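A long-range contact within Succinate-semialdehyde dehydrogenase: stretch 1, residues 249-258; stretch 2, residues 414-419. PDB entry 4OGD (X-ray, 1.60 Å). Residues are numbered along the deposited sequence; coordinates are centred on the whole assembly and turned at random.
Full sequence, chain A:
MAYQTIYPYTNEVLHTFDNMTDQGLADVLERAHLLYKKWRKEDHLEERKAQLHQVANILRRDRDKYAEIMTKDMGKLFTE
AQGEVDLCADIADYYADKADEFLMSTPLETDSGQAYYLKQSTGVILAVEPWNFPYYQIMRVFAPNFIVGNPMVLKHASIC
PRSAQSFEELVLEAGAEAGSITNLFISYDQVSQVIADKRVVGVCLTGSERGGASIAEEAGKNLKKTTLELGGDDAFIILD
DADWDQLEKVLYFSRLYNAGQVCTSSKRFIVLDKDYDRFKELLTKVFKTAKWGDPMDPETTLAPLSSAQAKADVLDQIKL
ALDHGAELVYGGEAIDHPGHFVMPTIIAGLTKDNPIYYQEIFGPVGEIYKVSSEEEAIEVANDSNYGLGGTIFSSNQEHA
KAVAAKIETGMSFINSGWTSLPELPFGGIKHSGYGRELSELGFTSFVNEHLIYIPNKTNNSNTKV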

# COMPACT_ATOMS: atom_id res chain seq x y z
N LYS A 249 -28.50 23.76 9.81
CA LYS A 249 -27.80 24.50 8.78
C LYS A 249 -26.90 23.64 7.89
O LYS A 249 -26.55 24.06 6.78
CB LYS A 249 -27.02 25.65 9.41
CG LYS A 249 -27.95 26.67 10.06
CD LYS A 249 -27.22 27.80 10.75
CE LYS A 249 -28.23 28.88 11.15
NZ LYS A 249 -27.59 30.04 11.82
N VAL A 250 -26.52 22.46 8.36
CA VAL A 250 -25.63 21.61 7.57
C VAL A 250 -26.32 20.43 6.90
O VAL A 250 -25.71 19.75 6.06
CB VAL A 250 -24.42 21.09 8.39
CG1 VAL A 250 -23.78 22.22 9.19
CG2 VAL A 250 -24.84 19.95 9.31
N LEU A 251 -27.58 20.19 7.23
CA LEU A 251 -28.23 18.95 6.79
C LEU A 251 -28.40 18.81 5.27
O LEU A 251 -28.16 17.73 4.73
CB LEU A 251 -29.58 18.73 7.50
CG LEU A 251 -29.55 18.29 8.97
CD1 LEU A 251 -30.98 18.16 9.47
CD2 LEU A 251 -28.80 16.98 9.18
N TYR A 252 -28.81 19.89 4.60
CA TYR A 252 -29.03 19.82 3.15
C TYR A 252 -27.74 19.43 2.44
O TYR A 252 -27.71 18.48 1.66
CB TYR A 252 -29.56 21.15 2.60
CG TYR A 252 -30.15 21.01 1.22
CD1 TYR A 252 -31.51 20.86 1.04
CD2 TYR A 252 -29.33 21.01 0.09
CE1 TYR A 252 -32.06 20.72 -0.23
CE2 TYR A 252 -29.86 20.87 -1.18
CZ TYR A 252 -31.22 20.73 -1.33
OH TYR A 252 -31.75 20.59 -2.59
N PHE A 253 -26.67 20.15 2.73
CA PHE A 253 -25.37 19.82 2.17
C PHE A 253 -24.97 18.38 2.51
O PHE A 253 -24.51 17.64 1.64
CB PHE A 253 -24.28 20.76 2.70
CG PHE A 253 -22.89 20.26 2.46
CD1 PHE A 253 -22.28 20.43 1.23
CD2 PHE A 253 -22.19 19.59 3.46
CE1 PHE A 253 -21.00 19.95 1.00
CE2 PHE A 253 -20.92 19.10 3.24
CZ PHE A 253 -20.32 19.28 2.01
N SER A 254 -25.17 17.99 3.76
CA SER A 254 -24.63 16.71 4.22
C SER A 254 -25.13 15.50 3.47
O SER A 254 -24.39 14.54 3.30
CB SER A 254 -24.84 16.54 5.73
OG SER A 254 -24.06 17.49 6.43
N ARG A 255 -26.38 15.53 3.01
CA ARG A 255 -26.93 14.39 2.28
C ARG A 255 -27.27 14.66 0.81
O ARG A 255 -27.27 13.74 -0.00
CB ARG A 255 -28.15 13.79 3.00
CG ARG A 255 -28.61 12.43 2.43
CD ARG A 255 -27.44 11.45 2.32
NE ARG A 255 -27.88 10.12 1.91
CZ ARG A 255 -27.35 9.43 0.90
NH1 ARG A 255 -26.33 9.93 0.20
NH2 ARG A 255 -27.83 8.22 0.60
N LEU A 256 -27.54 15.92 0.47
CA LEU A 256 -28.04 16.25 -0.86
C LEU A 256 -27.04 16.94 -1.80
O LEU A 256 -27.33 17.10 -2.98
CB LEU A 256 -29.33 17.07 -0.76
CG LEU A 256 -30.47 16.36 -0.02
CD1 LEU A 256 -31.69 17.25 0.00
CD2 LEU A 256 -30.81 15.05 -0.70
N TYR A 257 -25.88 17.32 -1.29
CA TYR A 257 -24.82 17.83 -2.16
C TYR A 257 -24.48 16.76 -3.19
O TYR A 257 -24.37 15.57 -2.85
CB TYR A 257 -23.60 18.19 -1.32
CG TYR A 257 -22.38 18.57 -2.11
CD1 TYR A 257 -21.44 17.61 -2.46
CD2 TYR A 257 -22.14 19.89 -2.47
CE1 TYR A 257 -20.32 17.94 -3.17
CE2 TYR A 257 -21.00 20.23 -3.18
CZ TYR A 257 -20.10 19.24 -3.53
OH TYR A 257 -18.96 19.53 -4.24
N ASN A 258 -24.33 17.17 -4.44
CA ASN A 258 -24.07 16.26 -5.56
C ASN A 258 -25.14 15.17 -5.67
O ASN A 258 -24.85 14.04 -6.06
CB ASN A 258 -22.65 15.66 -5.48
CG ASN A 258 -22.09 15.26 -6.84
OD1 ASN A 258 -22.51 15.76 -7.89
ND2 ASN A 258 -21.10 14.37 -6.83
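Stretch 2 (414-419) INSGWT

Where a backbone must come close to a helix, a residue without a side chain can allow it, and a large ring nearby can fill the space beside it. The contact between residues 249-258 and 414-419 of succinate-semialdehyde dehydrogenase is a compact example. At least 161 positions separate any two residues that touch, and together the stretches bury 289 Å² of surface without a single direct hydrogen bond between them.

Stretch 1 belongs to a helix that begins earlier in the chain; Tyr257 is the first residue after it to leave helical angles. Stretch 2 leaves a strand at Ile414, turns at Asn415 with positive phi and psi, and then runs extended from Ser416 to Thr419. It follows the helix in the same general sense: the CA of Val250 lies 6.2 Å from the CA of Ser416, and the CA of Ser254 lies 4.8 Å from the CA of Gly417, while Trp418 continues on to Phe253 and Tyr257. As stretch 2 has no axis of its own, register describes the arrangement better than a crossing angle.

The closest backbone approach depends on Gly417. Its CA rests 3.5 Å from the OG of Ser254, and its C lies 4.0 Å from the CE2 of Phe253, near the edge of that ring. A CB built in ideal geometry on Gly417 would point toward the helix and fall 2.5 Å from the OG of Ser254 and 3.0 Å from the CE2 of Phe253, both clashes. The Ser254 hydroxyl is turned back to its own helix, where OG donates to the O of Val250 at 2.8 Å, so against Gly417 it provides packing. Further back, Val250 points toward stretch 2, its CG1 4.2 Å from the O of Asn415.

Trp418 covers the most surface, followed by Phe253. The CA-to-CB bond of Trp418 points sideways, but with chi1 in the p well the end of the side chain comes nearer the helix. Phe253, in the t rotamer, points toward stretch 2 and places CZ 3.2 Å from the O of Trp418, which lies near the plane of the phenyl ring at its edge, and 3.4 Å from NE1 of the same residue. The phenyl ring and the five-membered ring of Trp418 are inclined by only 17°, with centroids 5.0 Å apart, but are slid so far that they barely overlap. Tyr257 meets the indole differently: the planes stand at 64°, the edge of Trp418 is directed toward the tyrosine face in an offset arrangement, and CE1 of Tyr257 lies 3.7 Å from CZ2 of Trp418.

A water accepts from the N of Trp418 at 3.1 Å and lies 3.3 Å from the O of Ser254, within reach of both backbones. Close packing thus carries most of this contact, with a water lying between the two backbones.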

# COMPACT_ATOMS: atom_id res chain seq x y z
N ILE A 414 -16.38 17.18 12.58
CA ILE A 414 -17.06 17.61 13.81
C ILE A 414 -18.04 18.76 13.51
O ILE A 414 -17.65 19.77 12.91
CB ILE A 414 -16.05 18.06 14.89
CG1 ILE A 414 -15.04 16.94 15.20
CG2 ILE A 414 -16.77 18.55 16.16
CD1 ILE A 414 -15.66 15.59 15.49
N ASN A 415 -19.30 18.59 13.90
CA ASN A 415 -20.34 19.61 13.71
C ASN A 415 -20.48 20.11 12.28
O ASN A 415 -20.78 21.27 12.03
CB ASN A 415 -20.13 20.78 14.68
CG ASN A 415 -20.33 20.37 16.11
OD1 ASN A 415 -21.19 19.54 16.40
ND2 ASN A 415 -19.54 20.92 17.01
N SER A 416 -20.29 19.19 11.33
CA SER A 416 -20.24 19.53 9.92
C SER A 416 -20.30 18.28 9.08
O SER A 416 -19.96 17.19 9.55
CB SER A 416 -18.94 20.28 9.61
OG SER A 416 -17.81 19.53 10.05
N GLY A 417 -20.74 18.42 7.83
CA GLY A 417 -20.63 17.35 6.86
C GLY A 417 -19.20 17.28 6.34
O GLY A 417 -18.32 17.97 6.85
N TRP A 418 -18.97 16.46 5.33
CA TRP A 418 -17.60 16.29 4.83
C TRP A 418 -17.05 17.57 4.22
O TRP A 418 -17.80 18.45 3.77
CB TRP A 418 -17.53 15.17 3.79
CG TRP A 418 -18.01 15.61 2.44
CD1 TRP A 418 -19.30 15.85 2.08
CD2 TRP A 418 -17.21 15.87 1.28
NE1 TRP A 418 -19.36 16.23 0.76
CE2 TRP A 418 -18.09 16.26 0.25
CE3 TRP A 418 -15.84 15.80 1.01
CZ2 TRP A 418 -17.64 16.58 -1.04
CZ3 TRP A 418 -15.39 16.12 -0.27
CH2 TRP A 418 -16.30 16.51 -1.28
N THR A 419 -15.73 17.69 4.24
CA THR A 419 -15.06 18.60 3.34
C THR A 419 -13.71 18.02 3.00
O THR A 419 -13.28 17.04 3.61
CB THR A 419 -14.88 19.98 3.94
OG1 THR A 419 -14.44 20.88 2.91
CG2 THR A 419 -13.84 19.94 5.04
O HOH W 1 -21.26 14.70 4.27